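Local coordinates for hypothetical protein (Pseudomonas aeruginosa, PDB 4HSP) that is of unknown function but belongs to the DUF3299 family, is probably made with a signal peptide, and has a curled beta-sheet consistent with the OB clan, at residues Gln10-Ala16 with Pro47-Leu52; Asp53-Leu59 with Trp116-Lys122. One frame throughout, in Å; residues are numbered along the deposited sequence.

Contact 1: residues Gln10-Ala16 with Pro47-Leu52; sequences QLIPAGA and PVVKAL. With EDO (1,2-ethanediol), chain E; EDO (1,2-ethanediol), chain H; EDO (1,2-ethanediol), chain G; EDO (1,2-ethanediol), chain D.
Val49 and Pro13 meet where two loops of the chain lie against each other without a hydrogen bond between them. One methyl touches four successive residues: with CG1 anti to the backbone N (chi1 -178°), Val49 turns its other branch, CG2, onto the backbone of Gln10-Pro13, 3.5 Å from Pro13 N and 3.4 Å from the carbonyl O of Gln10. The ring of Pro13 also packs on Pro47. Its CG rests 3.6 Å from Pro47 CB, the two rings crossing at about a right angle, while its CD reaches the Pro47 carbonyl O at 3.2 Å. Ala16 CB adds a lighter touch on Pro47. Deeper in, the leucine side chains cross at about a right angle, Leu11 CD1 meeting Leu52 CD1 at 3.8 Å.

The outer side is looser and carries bound diols. A type II turn from Pro13 to Ala16 carries Ala14 and Gly15 away from the other loop, and Gly15 N bonds to O2 of one 1,2-ethanediol at 3.0 Å. Another donates from its O2 to Ile12 O at 2.8 Å. These diols probably come from the crystallisation liquor.

Polar bridging is left to a third party: the Tyr135 hydroxyl bonds both Leu11 O and Val49 N, and Asn95 bonds Pro47 O. The chemistry thus implies loops joined directly by apolar shape, with Leu11 O, Val49 N and Pro47 O bonded by side chains from elsewhere in the chain.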
loop_
_atom_site.group_PDB
_atom_site.type_symbol
_atom_site.label_atom_id
_atom_site.label_comp_id
_atom_site.label_asym_id
_atom_site.label_seq_id
_atom_site.Cartn_x
_atom_site.Cartn_y
_atom_site.Cartn_z
ATOM N N GLN A 10 -25.079 -14.409 5.597
ATOM C CA GLN A 10 -25.536 -15.806 5.487
ATOM C C GLN A 10 -24.659 -16.734 6.359
ATOM O O GLN A 10 -24.982 -17.912 6.539
ATOM C CB GLN A 10 -25.524 -16.282 4.034
ATOM C CG GLN A 10 -26.593 -15.664 3.137
ATOM C CD GLN A 10 -26.430 -16.147 1.722
ATOM O OE1 GLN A 10 -25.811 -15.500 0.884
ATOM N NE2 GLN A 10 -26.923 -17.327 1.436
ATOM N N LEU A 11 -23.565 -16.188 6.925
ATOM C CA LEU A 11 -22.652 -16.945 7.765
ATOM C C LEU A 11 -23.025 -16.785 9.231
ATOM O O LEU A 11 -22.421 -17.430 10.080
ATOM C CB LEU A 11 -21.198 -16.503 7.494
ATOM C CG LEU A 11 -20.400 -17.305 6.456
ATOM C CD1 LEU A 11 -21.118 -17.377 5.081
ATOM C CD2 LEU A 11 -19.004 -16.758 6.335
ATOM N N ILE A 12 -24.035 -15.956 9.522
ATOM C CA ILE A 12 -24.549 -15.735 10.868
ATOM C C ILE A 12 -25.899 -16.451 10.980
ATOM O O ILE A 12 -26.842 -16.086 10.266
ATOM C CB ILE A 12 -24.646 -14.234 11.274
ATOM C CG1 ILE A 12 -23.269 -13.527 11.185
ATOM C CG2 ILE A 12 -25.206 -14.123 12.688
ATOM C CD1 ILE A 12 -23.314 -12.085 11.265
ATOM N N PRO A 13 -26.018 -17.475 11.865
ATOM C CA PRO A 13 -27.297 -18.179 12.001
ATOM C C PRO A 13 -28.390 -17.301 12.602
ATOM O O PRO A 13 -28.110 -16.291 13.247
ATOM C CB PRO A 13 -26.957 -19.350 12.927
ATOM C CG PRO A 13 -25.801 -18.970 13.624
ATOM C CD PRO A 13 -25.001 -18.070 12.749
ATOM N N ALA A 14 -29.638 -17.673 12.331
ATOM C CA ALA A 14 -30.834 -17.010 12.833
ATOM C C ALA A 14 -30.800 -17.010 14.367
ATOM O O ALA A 14 -30.577 -18.067 14.978
ATOM C CB ALA A 14 -32.064 -17.741 12.316
ATOM N N GLY A 15 -30.927 -15.819 14.952
ATOM C CA GLY A 15 -30.920 -15.639 16.400
ATOM C C GLY A 15 -29.579 -15.250 16.983
ATOM O O GLY A 15 -29.526 -14.678 18.085
ATOM N N ALA A 16 -28.487 -15.522 16.234
ATOM C CA ALA A 16 -27.131 -15.186 16.668
ATOM C C ALA A 16 -26.895 -13.665 16.584
ATOM O O ALA A 16 -27.526 -12.995 15.756
ATOM C CB ALA A 16 -26.097 -15.937 15.836
ATOM N N PRO A 47 -21.762 -18.555 17.052
ATOM C CA PRO A 47 -22.542 -19.633 16.383
ATOM C C PRO A 47 -22.364 -19.659 14.847
ATOM O O PRO A 47 -22.225 -18.612 14.212
ATOM C CB PRO A 47 -23.987 -19.309 16.762
ATOM C CG PRO A 47 -23.884 -18.485 17.996
ATOM C CD PRO A 47 -22.650 -17.662 17.825
ATOM N N VAL A 48 -22.327 -20.866 14.262
ATOM C CA VAL A 48 -22.116 -21.090 12.821
ATOM C C VAL A 48 -23.353 -21.738 12.146
ATOM O O VAL A 48 -24.158 -22.389 12.827
ATOM C CB VAL A 48 -20.831 -21.936 12.553
ATOM C CG1 VAL A 48 -19.576 -21.192 12.993
ATOM C CG2 VAL A 48 -20.911 -23.328 13.195
ATOM N N VAL A 49 -23.495 -21.534 10.810
ATOM C CA VAL A 49 -24.570 -22.096 9.974
ATOM C C VAL A 49 -24.082 -23.447 9.481
ATOM O O VAL A 49 -23.310 -23.513 8.519
ATOM C CB VAL A 49 -24.991 -21.156 8.811
ATOM C CG1 VAL A 49 -26.138 -21.747 7.997
ATOM C CG2 VAL A 49 -25.357 -19.770 9.330
ATOM N N LYS A 50 -24.519 -24.522 10.163
ATOM C CA LYS A 50 -24.120 -25.898 9.874
ATOM C C LYS A 50 -24.580 -26.400 8.487
ATOM O O LYS A 50 -23.968 -27.332 7.966
ATOM C CB LYS A 50 -24.660 -26.842 10.962
ATOM C CG LYS A 50 -24.018 -26.656 12.345
ATOM C CD LYS A 50 -24.682 -27.614 13.339
ATOM C CE LYS A 50 -24.219 -27.462 14.769
ATOM N NZ LYS A 50 -24.899 -28.447 15.657
ATOM N N ALA A 51 -25.624 -25.782 7.878
ATOM C CA ALA A 51 -26.139 -26.188 6.554
ATOM C C ALA A 51 -25.192 -25.791 5.407
ATOM O O ALA A 51 -25.429 -26.142 4.248
ATOM C CB ALA A 51 -27.519 -25.588 6.313
ATOM N N LEU A 52 -24.131 -25.067 5.734
ATOM C CA LEU A 52 -23.159 -24.614 4.756
ATOM C C LEU A 52 -22.054 -25.645 4.551
ATOM O O LEU A 52 -21.295 -25.517 3.598
ATOM C CB LEU A 52 -22.546 -23.254 5.203
ATOM C CG LEU A 52 -23.492 -22.018 5.241
ATOM C CD1 LEU A 52 -22.757 -20.775 5.688
ATOM C CD2 LEU A 52 -24.207 -21.769 3.894
HETATM C C1 EDO E . -29.474 -21.452 11.512
HETATM O O1 EDO E . -29.757 -20.467 10.493
HETATM C C2 EDO E . -28.183 -22.274 11.152
HETATM O O2 EDO E . -27.734 -23.157 12.192
HETATM C C1 EDO H . -32.087 -13.224 11.213
HETATM O O1 EDO H . -31.482 -14.359 10.578
HETATM C C2 EDO H . -32.258 -13.414 12.755
HETATM O O2 EDO H . -31.035 -13.172 13.458
HETATM C C1 EDO G . -29.194 -14.947 7.142
HETATM O O1 EDO G . -29.044 -14.271 5.888
HETATM C C2 EDO G . -28.820 -16.461 7.039
HETATM O O2 EDO G . -28.668 -17.024 8.345
HETATM C C1 EDO D . -26.072 -13.654 -3.580
HETATM O O1 EDO D . -26.873 -13.880 -4.725
HETATM C C2 EDO D . -26.911 -13.862 -2.305
HETATM O O2 EDO D . -26.560 -15.101 -1.710
#

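Contact 2: residues Asp53-Leu59 with Trp116-Lys122; sequences DGIEAKL and WVEGTFK. With SO4 (sulfate ion), chain B.
Paired backbone bonds between Leu59 and Val117 anchor one end of this antiparallel ladder: Val117 N reaches Leu59 O at 3.0 Å in an almost straight bond (179° at the hydrogen), and Leu59 N returns to Val117 O. A second pair links Ala57 and Gly119 in both directions. Farther along, Phe121 N bonds Ile55 O at 2.7 Å, while the N of Gly54, a residue with positive phi, bonds Phe121 O at 2.7 Å.

The polar contacts of the side chains are longer. The bent Glu56 chain curls its carboxylate back over Gly119 and Thr120, bringing OE1 to 3.2 Å from Thr120 OG1. Asp53 OD1 makes a long salt bridge of 3.9 Å to Lys122 NZ; its stronger partner is Val123 N, and the lysine also pairs with Glu124. A sulfate ion, probably from the crystallisation liquor and also bonded to Arg4, takes the Glu56 N-H through its O2.

On the Glu56-Lys58 face, Lys58 runs extended with CG anti to the backbone N (chi1 175°), which lays its chain across the Trp116 ring. CE sits over the six-membered ring, 4.2 Å from its centroid, and NZ continues above the same ring as a cation-pi partner at 5.0 Å. Glu118 runs beside the lysine, their CG atoms touching. His26 of the second subunit packs on Lys58 and meets Trp116 edge-to-face. The reverse face is apolar: Ala57 CB lies 3.8 Å from Phe121 CB, with Ile55 alongside, and Val98 and Met137 help enclose Phe121.

Gly54 and Ile55 both oppose Phe121, which fits a G1 beta bulge, while Gly119 marks the corner between strands 115-118 and 120-122, a bent pairing consistent with the curled sheet of an OB-like fold.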
loop_
_atom_site.group_PDB
_atom_site.type_symbol
_atom_site.label_atom_id
_atom_site.label_comp_id
_atom_site.label_asym_id
_atom_site.label_seq_id
_atom_site.Cartn_x
_atom_site.Cartn_y
_atom_site.Cartn_z
ATOM N N ASP A 53 -21.966 -26.661 5.425
ATOM C CA ASP A 53 -20.883 -27.645 5.397
ATOM C C ASP A 53 -20.879 -28.488 4.142
ATOM O O ASP A 53 -21.868 -29.147 3.839
ATOM C CB ASP A 53 -20.912 -28.561 6.641
ATOM C CG ASP A 53 -19.637 -29.379 6.852
ATOM O OD1 ASP A 53 -18.549 -28.769 6.972
ATOM O OD2 ASP A 53 -19.736 -30.628 6.933
ATOM N N GLY A 54 -19.748 -28.471 3.442
ATOM C CA GLY A 54 -19.532 -29.268 2.238
ATOM C C GLY A 54 -19.943 -28.646 0.926
ATOM O O GLY A 54 -19.775 -29.270 -0.115
ATOM N N ILE A 55 -20.476 -27.424 0.937
ATOM C CA ILE A 55 -20.931 -26.826 -0.328
ATOM C C ILE A 55 -19.749 -26.201 -1.105
ATOM O O ILE A 55 -18.679 -25.975 -0.537
ATOM C CB ILE A 55 -22.086 -25.784 -0.100
ATOM C CG1 ILE A 55 -21.565 -24.454 0.490
ATOM C CG2 ILE A 55 -23.283 -26.380 0.701
ATOM C CD1 ILE A 55 -22.478 -23.325 0.351
ATOM N N GLU A 56 -19.961 -25.938 -2.403
ATOM C CA GLU A 56 -19.046 -25.197 -3.271
ATOM C C GLU A 56 -19.518 -23.758 -3.148
ATOM O O GLU A 56 -20.637 -23.454 -3.544
ATOM C CB GLU A 56 -19.101 -25.740 -4.725
ATOM C CG GLU A 56 -17.774 -25.761 -5.473
ATOM C CD GLU A 56 -16.653 -26.593 -4.866
ATOM O OE1 GLU A 56 -16.944 -27.631 -4.225
ATOM O OE2 GLU A 56 -15.475 -26.211 -5.060
ATOM N N ALA A 57 -18.748 -22.901 -2.492
ATOM C CA ALA A 57 -19.193 -21.518 -2.233
ATOM C C ALA A 57 -18.278 -20.461 -2.845
ATOM O O ALA A 57 -17.169 -20.765 -3.261
ATOM C CB ALA A 57 -19.324 -21.281 -0.733
ATOM N N LYS A 58 -18.768 -19.221 -2.903
ATOM C CA LYS A 58 -18.076 -18.048 -3.441
ATOM C C LYS A 58 -18.390 -16.877 -2.500
ATOM O O LYS A 58 -19.553 -16.559 -2.237
ATOM C CB LYS A 58 -18.546 -17.809 -4.883
ATOM C CG LYS A 58 -18.024 -16.572 -5.581
ATOM C CD LYS A 58 -18.917 -16.304 -6.788
ATOM C CE LYS A 58 -18.354 -15.288 -7.739
ATOM N NZ LYS A 58 -19.311 -15.014 -8.837
ATOM N N LEU A 59 -17.362 -16.282 -1.943
ATOM C CA LEU A 59 -17.547 -15.202 -0.983
ATOM C C LEU A 59 -16.579 -14.046 -1.263
ATOM O O LEU A 59 -15.426 -14.321 -1.624
ATOM C CB LEU A 59 -17.287 -15.820 0.402
ATOM C CG LEU A 59 -17.653 -15.093 1.681
ATOM C CD1 LEU A 59 -19.136 -14.705 1.741
ATOM C CD2 LEU A 59 -17.305 -15.985 2.861
ATOM N N TRP A 116 -12.656 -12.310 -4.740
ATOM C CA TRP A 116 -13.643 -13.381 -4.777
ATOM C C TRP A 116 -12.877 -14.677 -4.462
ATOM O O TRP A 116 -11.892 -14.978 -5.134
ATOM C CB TRP A 116 -14.357 -13.491 -6.153
ATOM C CG TRP A 116 -15.374 -12.424 -6.409
ATOM C CD1 TRP A 116 -15.259 -11.361 -7.260
ATOM C CD2 TRP A 116 -16.634 -12.276 -5.746
ATOM N NE1 TRP A 116 -16.346 -10.529 -7.126
ATOM C CE2 TRP A 116 -17.213 -11.072 -6.208
ATOM C CE3 TRP A 116 -17.332 -13.044 -4.795
ATOM C CZ2 TRP A 116 -18.473 -10.640 -5.785
ATOM C CZ3 TRP A 116 -18.576 -12.608 -4.367
ATOM C CH2 TRP A 116 -19.120 -11.404 -4.832
ATOM N N VAL A 117 -13.267 -15.385 -3.398
ATOM C CA VAL A 117 -12.674 -16.683 -3.055
ATOM C C VAL A 117 -13.750 -17.774 -3.309
ATOM O O VAL A 117 -14.786 -17.781 -2.645
ATOM C CB VAL A 117 -12.095 -16.769 -1.611
ATOM C CG1 VAL A 117 -11.552 -18.165 -1.345
ATOM C CG2 VAL A 117 -11.022 -15.714 -1.358
ATOM N N GLU A 118 -13.494 -18.668 -4.259
ATOM C CA GLU A 118 -14.352 -19.808 -4.607
ATOM C C GLU A 118 -13.686 -21.087 -4.188
ATOM O O GLU A 118 -12.484 -21.242 -4.413
ATOM C CB GLU A 118 -14.600 -19.874 -6.135
ATOM C CG GLU A 118 -15.136 -18.593 -6.754
ATOM C CD GLU A 118 -15.286 -18.602 -8.263
ATOM O OE1 GLU A 118 -15.417 -19.706 -8.841
ATOM O OE2 GLU A 118 -15.301 -17.504 -8.865
ATOM N N GLY A 119 -14.463 -22.042 -3.697
ATOM C CA GLY A 119 -13.931 -23.358 -3.343
ATOM C C GLY A 119 -14.833 -24.182 -2.458
ATOM O O GLY A 119 -15.967 -23.802 -2.219
ATOM N N THR A 120 -14.343 -25.324 -1.976
ATOM C CA THR A 120 -15.092 -26.210 -1.077
ATOM C C THR A 120 -15.147 -25.538 0.288
ATOM O O THR A 120 -14.111 -25.156 0.847
ATOM C CB THR A 120 -14.464 -27.622 -1.046
ATOM O OG1 THR A 120 -14.323 -28.090 -2.392
ATOM C CG2 THR A 120 -15.290 -28.616 -0.222
ATOM N N PHE A 121 -16.366 -25.381 0.803
ATOM C CA PHE A 121 -16.676 -24.698 2.042
ATOM C C PHE A 121 -17.011 -25.686 3.145
ATOM O O PHE A 121 -17.927 -26.477 3.000
ATOM C CB PHE A 121 -17.847 -23.731 1.791
ATOM C CG PHE A 121 -18.069 -22.693 2.861
ATOM C CD1 PHE A 121 -17.306 -21.537 2.896
ATOM C CD2 PHE A 121 -19.042 -22.869 3.830
ATOM C CE1 PHE A 121 -17.537 -20.559 3.866
ATOM C CE2 PHE A 121 -19.242 -21.908 4.826
ATOM C CZ PHE A 121 -18.509 -20.750 4.822
ATOM N N LYS A 122 -16.309 -25.585 4.273
ATOM C CA LYS A 122 -16.444 -26.445 5.452
ATOM C C LYS A 122 -16.788 -25.658 6.709
ATOM O O LYS A 122 -16.217 -24.592 6.957
ATOM C CB LYS A 122 -15.102 -27.172 5.725
ATOM C CG LYS A 122 -14.895 -28.518 5.085
ATOM C CD LYS A 122 -13.722 -29.209 5.804
ATOM C CE LYS A 122 -14.156 -30.360 6.695
ATOM N NZ LYS A 122 -14.947 -29.918 7.880
HETATM S S SO4 B . -23.021 -28.370 -3.548
HETATM O O1 SO4 B . -22.250 -28.323 -4.794
HETATM O O2 SO4 B . -22.825 -27.079 -2.917
HETATM O O3 SO4 B . -24.462 -28.527 -3.779
HETATM O O4 SO4 B . -22.512 -29.466 -2.717
#

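How the contacts relate
From the N terminus, the chain leaves strand 4-5 and enters residues 10-16, then passes through helix 26-34 before residues 47-52 return to close the loop of contact 1. Contact 2 opens at the very next residue, Asp53, and closes only after 56 intervening residues rich in strand; the two are therefore in series, neither enclosing nor crossing the other. Their centres lie 15 Å apart, yet they touch directly: Leu52 O packs on Phe121 CD2, and Leu11 on both Leu59 and Phe121. Tyr135 is shared: its hydroxyl bonds contact 1 and its ring meets Phe121. Together they join the helix-bearing excursion to the curled sheet.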